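PDB 5MQ8: uncharacterized protein YacP from Bacillus subtilis, which is a ribosome-dependent mRNA-decay endoribonuclease (Rae1) that probably cuts RNA through its PIN-like NYN domain. Local coordinates for residues A[82-87]-A[109-114]; A[95-100]-A[115-120]. All coordinates share one frame; numbering follows the deposited sequence.

Interaction 1 (A[82-87]-A[109-114])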
loop_
_atom_site.group_PDB
_atom_site.type_symbol
_atom_site.label_atom_id
_atom_site.label_comp_id
_atom_site.label_asym_id
_atom_site.label_seq_id
_atom_site.Cartn_x
_atom_site.Cartn_y
_atom_site.Cartn_z
ATOM N N GLU A 82 -28.945 -18.502 12.827
ATOM C CA GLU A 82 -29.696 -18.053 14.006
ATOM C C GLU A 82 -29.236 -16.650 14.421
ATOM O O GLU A 82 -30.080 -15.784 14.665
ATOM C CB GLU A 82 -29.566 -19.050 15.169
ATOM C CG GLU A 82 -30.274 -20.368 14.892
ATOM C CD GLU A 82 -30.022 -21.506 15.868
ATOM O OE1 GLU A 82 -29.052 -21.431 16.656
ATOM O OE2 GLU A 82 -30.777 -22.502 15.808
ATOM N N ARG A 83 -27.906 -16.411 14.427
ATOM C CA ARG A 83 -27.341 -15.097 14.734
ATOM C C ARG A 83 -27.716 -14.078 13.662
ATOM O O ARG A 83 -28.116 -12.968 13.995
ATOM C CB ARG A 83 -25.820 -15.160 14.983
ATOM C CG ARG A 83 -25.166 -13.804 15.316
ATOM C CD ARG A 83 -25.734 -13.123 16.559
ATOM N NE ARG A 83 -25.454 -13.920 17.746
ATOM C CZ ARG A 83 -24.748 -13.514 18.793
ATOM N NH1 ARG A 83 -24.304 -12.264 18.861
ATOM N NH2 ARG A 83 -24.515 -14.340 19.799
ATOM N N ILE A 84 -27.651 -14.481 12.385
ATOM C CA ILE A 84 -28.023 -13.640 11.250
ATOM C C ILE A 84 -29.508 -13.203 11.367
ATOM O O ILE A 84 -29.812 -12.023 11.163
ATOM C CB ILE A 84 -27.644 -14.305 9.900
ATOM C CG1 ILE A 84 -26.128 -14.147 9.651
ATOM C CG2 ILE A 84 -28.449 -13.719 8.739
ATOM C CD1 ILE A 84 -25.507 -15.073 8.615
ATOM N N GLU A 85 -30.401 -14.128 11.775
ATOM C CA GLU A 85 -31.823 -13.816 11.993
ATOM C C GLU A 85 -31.988 -12.769 13.122
ATOM O O GLU A 85 -32.743 -11.818 12.950
ATOM C CB GLU A 85 -32.610 -15.099 12.326
ATOM C CG GLU A 85 -34.114 -14.896 12.429
ATOM C CD GLU A 85 -34.894 -16.088 12.949
ATOM O OE1 GLU A 85 -35.985 -16.359 12.401
ATOM O OE2 GLU A 85 -34.417 -16.754 13.897
ATOM N N LYS A 86 -31.279 -12.944 14.254
ATOM C CA LYS A 86 -31.311 -12.026 15.403
ATOM C C LYS A 86 -30.849 -10.636 14.968
ATOM O O LYS A 86 -31.514 -9.653 15.295
ATOM C CB LYS A 86 -30.434 -12.540 16.552
ATOM C CG LYS A 86 -31.077 -13.646 17.374
ATOM C CD LYS A 86 -30.052 -14.335 18.252
ATOM C CE LYS A 86 -30.531 -15.674 18.763
ATOM N NZ LYS A 86 -29.468 -16.409 19.496
ATOM N N LEU A 87 -29.744 -10.558 14.183
ATOM C CA LEU A 87 -29.205 -9.298 13.663
ATOM C C LEU A 87 -30.179 -8.605 12.723
ATOM O O LEU A 87 -30.387 -7.403 12.858
ATOM C CB LEU A 87 -27.858 -9.519 12.963
ATOM C CG LEU A 87 -26.681 -9.740 13.894
ATOM C CD1 LEU A 87 -25.607 -10.510 13.203
ATOM C CD2 LEU A 87 -26.161 -8.412 14.455
ATOM N N TRP A 109 -32.361 -21.329 7.850
ATOM C CA TRP A 109 -32.352 -20.009 7.204
ATOM C C TRP A 109 -33.757 -19.389 7.243
ATOM O O TRP A 109 -34.271 -18.934 6.224
ATOM C CB TRP A 109 -31.752 -20.076 5.783
ATOM C CG TRP A 109 -30.284 -20.386 5.804
ATOM C CD1 TRP A 109 -29.700 -21.594 5.565
ATOM C CD2 TRP A 109 -29.232 -19.505 6.236
ATOM N NE1 TRP A 109 -28.346 -21.517 5.783
ATOM C CE2 TRP A 109 -28.031 -20.249 6.214
ATOM C CE3 TRP A 109 -29.185 -18.148 6.624
ATOM C CZ2 TRP A 109 -26.799 -19.693 6.591
ATOM C CZ3 TRP A 109 -27.961 -17.593 6.981
ATOM C CH2 TRP A 109 -26.788 -18.364 6.971
ATOM N N ALA A 110 -34.379 -19.407 8.440
ATOM C CA ALA A 110 -35.729 -18.885 8.709
ATOM C C ALA A 110 -35.909 -17.422 8.292
ATOM O O ALA A 110 -37.019 -17.031 7.937
ATOM C CB ALA A 110 -36.072 -19.059 10.179
ATOM N N ILE A 111 -34.805 -16.633 8.272
ATOM C CA ILE A 111 -34.800 -15.223 7.883
ATOM C C ILE A 111 -35.221 -15.004 6.410
ATOM O O ILE A 111 -35.693 -13.915 6.073
ATOM C CB ILE A 111 -33.433 -14.562 8.224
ATOM C CG1 ILE A 111 -33.560 -13.018 8.296
ATOM C CG2 ILE A 111 -32.290 -15.031 7.290
ATOM C CD1 ILE A 111 -32.434 -12.272 7.703
ATOM N N PHE A 112 -35.080 -16.034 5.547
ATOM C CA PHE A 112 -35.443 -15.911 4.137
ATOM C C PHE A 112 -36.968 -15.913 3.909
ATOM O O PHE A 112 -37.429 -15.652 2.791
ATOM C CB PHE A 112 -34.711 -16.955 3.281
ATOM C CG PHE A 112 -33.216 -16.732 3.207
ATOM C CD1 PHE A 112 -32.692 -15.452 3.037
ATOM C CD2 PHE A 112 -32.334 -17.804 3.263
ATOM C CE1 PHE A 112 -31.316 -15.246 2.987
ATOM C CE2 PHE A 112 -30.951 -17.599 3.204
ATOM C CZ PHE A 112 -30.452 -16.322 3.063
ATOM N N GLY A 113 -37.720 -16.159 4.986
ATOM C CA GLY A 113 -39.175 -16.089 5.019
ATOM C C GLY A 113 -39.634 -14.834 5.744
ATOM O O GLY A 113 -40.827 -14.666 5.997
ATOM N N GLN A 114 -38.681 -13.942 6.092
ATOM C CA GLN A 114 -38.927 -12.688 6.815
ATOM C C GLN A 114 -38.467 -11.433 6.032
ATOM O O GLN A 114 -38.110 -10.412 6.641
ATOM C CB GLN A 114 -38.266 -12.730 8.208
ATOM C CG GLN A 114 -38.920 -13.687 9.188
ATOM C CD GLN A 114 -38.011 -13.990 10.347
ATOM O OE1 GLN A 114 -37.765 -13.151 11.219
ATOM N NE2 GLN A 114 -37.504 -15.209 10.391
#
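Ile84, on helix 80-90, meets the indole of Trp109 at the ring edge and in its plane. Its CD1 lies 3.9 Å from both CZ3 and CH2 of Trp109, carried there with CG1 beside its own backbone N and CD1 extended beyond it (chi2 162°). The other branch of Ile84 packs methyl to methyl, its CG2 4.3 Å from CG2 of Ile111. The far side of the indole is tied down by NE1, which donates to Asp104, while the backbone N of Trp109 donates to Asp81 on the same helix.

One residue on, Glu85 makes two kinds of contact. Its backbone is approached by Ile111, whose CG1 comes to 4.2 Å from CA of Glu85, where the backbones of the helix and of the 3-10 turn 110-113 come nearest. Its side chain, with CG anti to the backbone N (chi1 -174°) and extended beyond it, reaches Gln114. There Glu85 OE1 uses its anti lone pair to accept from Gln114 NE2 at 2.8 Å; the bond is nearly straight (165°) and lies close to the amide plane, although the carboxylate and amide planes are well twisted apart. CB of Ala110 also sits 3.5 Å from OE1 of Glu85. Gln114 NE2 makes a second, weak hydrogen bond to Ala110 O at 3.1 Å, and Gln114 OE1 accepts from Gln89 of the helix, so both ends of the amide are engaged and its rotation is fixed.

The contact therefore grades from an apolar interior, where Ile84, Trp109 and Ile111 all also touch Val100, to a polar rim. It docks the connection between two parallel strands onto a helix covering the sheet, within the alpha/beta/alpha layering of the PIN-like fold.

Interaction 2 (A[95-100]-A[115-120])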
loop_
_atom_site.group_PDB
_atom_site.type_symbol
_atom_site.label_atom_id
_atom_site.label_comp_id
_atom_site.label_asym_id
_atom_site.label_seq_id
_atom_site.Cartn_x
_atom_site.Cartn_y
_atom_site.Cartn_z
ATOM N N ALA A 95 -37.310 1.467 5.783
ATOM C CA ALA A 95 -36.430 1.957 4.712
ATOM C C ALA A 95 -35.133 1.128 4.498
ATOM O O ALA A 95 -34.210 1.613 3.834
ATOM C CB ALA A 95 -36.092 3.427 4.953
ATOM N N THR A 96 -35.078 -0.127 5.014
ATOM C CA THR A 96 -33.873 -0.960 4.916
ATOM C C THR A 96 -34.135 -2.347 4.319
ATOM O O THR A 96 -35.063 -3.034 4.753
ATOM C CB THR A 96 -33.203 -1.023 6.314
ATOM O OG1 THR A 96 -32.472 0.185 6.541
ATOM C CG2 THR A 96 -32.278 -2.222 6.507
ATOM N N GLN A 97 -33.282 -2.767 3.348
ATOM C CA GLN A 97 -33.313 -4.103 2.747
ATOM C C GLN A 97 -32.126 -4.943 3.254
ATOM O O GLN A 97 -30.962 -4.569 3.059
ATOM C CB GLN A 97 -33.350 -4.055 1.206
ATOM C CG GLN A 97 -33.445 -5.433 0.515
ATOM C CD GLN A 97 -34.702 -6.210 0.859
ATOM O OE1 GLN A 97 -34.706 -7.094 1.725
ATOM N NE2 GLN A 97 -35.798 -5.895 0.190
ATOM N N ILE A 98 -32.443 -6.069 3.919
ATOM C CA ILE A 98 -31.470 -7.015 4.453
ATOM C C ILE A 98 -31.077 -8.013 3.359
ATOM O O ILE A 98 -31.942 -8.603 2.715
ATOM C CB ILE A 98 -31.988 -7.729 5.749
ATOM C CG1 ILE A 98 -32.398 -6.722 6.879
ATOM C CG2 ILE A 98 -30.999 -8.787 6.269
ATOM C CD1 ILE A 98 -31.317 -5.797 7.484
ATOM N N HIS A 99 -29.769 -8.176 3.148
ATOM C CA HIS A 99 -29.205 -9.147 2.220
ATOM C C HIS A 99 -28.376 -10.110 3.048
ATOM O O HIS A 99 -27.696 -9.685 3.981
ATOM C CB HIS A 99 -28.329 -8.473 1.165
ATOM C CG HIS A 99 -29.059 -7.503 0.295
ATOM N ND1 HIS A 99 -29.601 -7.892 -0.919
ATOM C CD2 HIS A 99 -29.298 -6.184 0.479
ATOM C CE1 HIS A 99 -30.156 -6.807 -1.428
ATOM N NE2 HIS A 99 -30.005 -5.757 -0.623
ATOM N N VAL A 100 -28.454 -11.410 2.741
ATOM C CA VAL A 100 -27.690 -12.431 3.453
ATOM C C VAL A 100 -26.833 -13.191 2.460
ATOM O O VAL A 100 -27.367 -13.836 1.550
ATOM C CB VAL A 100 -28.554 -13.382 4.319
ATOM C CG1 VAL A 100 -27.678 -14.368 5.098
ATOM C CG2 VAL A 100 -29.466 -12.603 5.267
ATOM N N GLY A 115 -38.487 -11.523 4.701
ATOM C CA GLY A 115 -38.137 -10.413 3.820
ATOM C C GLY A 115 -36.686 -10.274 3.383
ATOM O O GLY A 115 -36.400 -9.494 2.468
ATOM N N ALA A 116 -35.755 -11.015 4.024
ATOM C CA ALA A 116 -34.335 -10.958 3.669
ATOM C C ALA A 116 -34.074 -11.624 2.332
ATOM O O ALA A 116 -34.711 -12.629 2.006
ATOM C CB ALA A 116 -33.489 -11.601 4.749
ATOM N N LEU A 117 -33.155 -11.040 1.549
ATOM C CA LEU A 117 -32.774 -11.549 0.235
ATOM C C LEU A 117 -31.506 -12.371 0.329
ATOM O O LEU A 117 -30.596 -12.038 1.082
ATOM C CB LEU A 117 -32.618 -10.410 -0.795
ATOM C CG LEU A 117 -33.909 -9.665 -1.189
ATOM C CD1 LEU A 117 -33.600 -8.382 -1.940
ATOM C CD2 LEU A 117 -34.838 -10.552 -2.028
ATOM N N ARG A 118 -31.461 -13.456 -0.428
ATOM C CA ARG A 118 -30.339 -14.375 -0.433
ATOM C C ARG A 118 -29.364 -14.033 -1.540
ATOM O O ARG A 118 -29.759 -13.887 -2.699
ATOM C CB ARG A 118 -30.847 -15.826 -0.540
ATOM C CG ARG A 118 -29.799 -16.835 -0.945
ATOM C CD ARG A 118 -30.315 -18.245 -0.864
ATOM N NE ARG A 118 -29.225 -19.088 -0.412
ATOM C CZ ARG A 118 -29.281 -19.936 0.602
ATOM N NH1 ARG A 118 -30.428 -20.163 1.226
ATOM N NH2 ARG A 118 -28.206 -20.610 0.962
ATOM N N LYS A 119 -28.083 -13.919 -1.170
ATOM C CA LYS A 119 -26.980 -13.664 -2.084
ATOM C C LYS A 119 -26.052 -14.868 -1.978
ATOM O O LYS A 119 -25.672 -15.265 -0.870
ATOM C CB LYS A 119 -26.265 -12.348 -1.698
ATOM C CG LYS A 119 -25.238 -11.882 -2.707
ATOM C CD LYS A 119 -24.446 -10.656 -2.217
ATOM C CE LYS A 119 -25.038 -9.328 -2.637
ATOM N NZ LYS A 119 -26.284 -8.991 -1.911
ATOM N N SER A 120 -25.741 -15.494 -3.104
ATOM C CA SER A 120 -24.871 -16.665 -3.087
ATOM C C SER A 120 -23.404 -16.298 -2.848
ATOM O O SER A 120 -22.996 -15.150 -3.055
ATOM C CB SER A 120 -25.010 -17.464 -4.382
ATOM O OG SER A 120 -24.489 -16.732 -5.474
HETATM O O HOH W 1 -29.026 -9.808 -2.865
#
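The parallel pairing of His99 with Leu117 joins strand 98-101 to strand 117-119, the edge strand of the central PIN-like sheet. The two short segments run in the same direction, 36° apart. Leu117 N donates to Ile98 O at 3.0 Å, and Val100 N returns a bond to Leu117 O at 2.8 Å, so that Leu117 grips the residues before and after His99. The ladder then advances with Lys119 N bonding to Val100 O, also at 2.8 Å.

On the face carrying His99 and Leu117, these two side chains lie side by side and point the same way, with Leu117 CD1 3.8 Å from His99 CE1. The same methyl packs against CG and CD of Gln97, whose chain crosses that of Leu117 at about a right angle. Lys119 curls back toward the imidazole because its chain bends at CE (chi3 -92°) and again at NZ (chi4 72°). A water molecule joins the two, 2.8 Å from His99 ND1 and accepting from Lys119 NZ at 3.0 Å, while NE2 on the other side of the ring is bonded to Asp2; the imidazole is thus held through both nitrogens.

The other face is apolar near Ala116, whose CB packs 4.1 Å from Ile98 CG2 and 4.2 Å from Val100 CG2. Farther along it, Arg118 turns to the loop before its strand, bonding Asp104 O and making a cation-pi contact with Tyr105.

Strand 3-7 hydrogen-bonds to segment 95-100 through Ile3 and Leu5. Helix 80-90 covers Ile98 and Val100 with Ala88 and Ile84, helix 121-145 touches Lys119, and Ser120 caps the start of that helix through Glu123 N.

Interactions 1 and 2 hold successive parts of one connection: residues 109-114 dock on helix 80-90, and residues 115-120 directly after them become the edge strand. They adjoin at a shared apolar patch, where Val100 is packed by Trp109 (CZ3 to CG1, 3.7 Å) and by Phe112 (CE1 to CB, 3.6 Å). Both contacts are partly buried, but their chemistry differs. Interaction 1 rests on side chains, an apolar interior edged by one hydrogen bond between side chains, as befits a helix meeting a 3-10 turn. Interaction 2 is built on backbone hydrogen bonds of a parallel sheet, with an apolar patch of Ile98 and Val100 under helix 80-90 and a water-bridged polar pair on the opposite face.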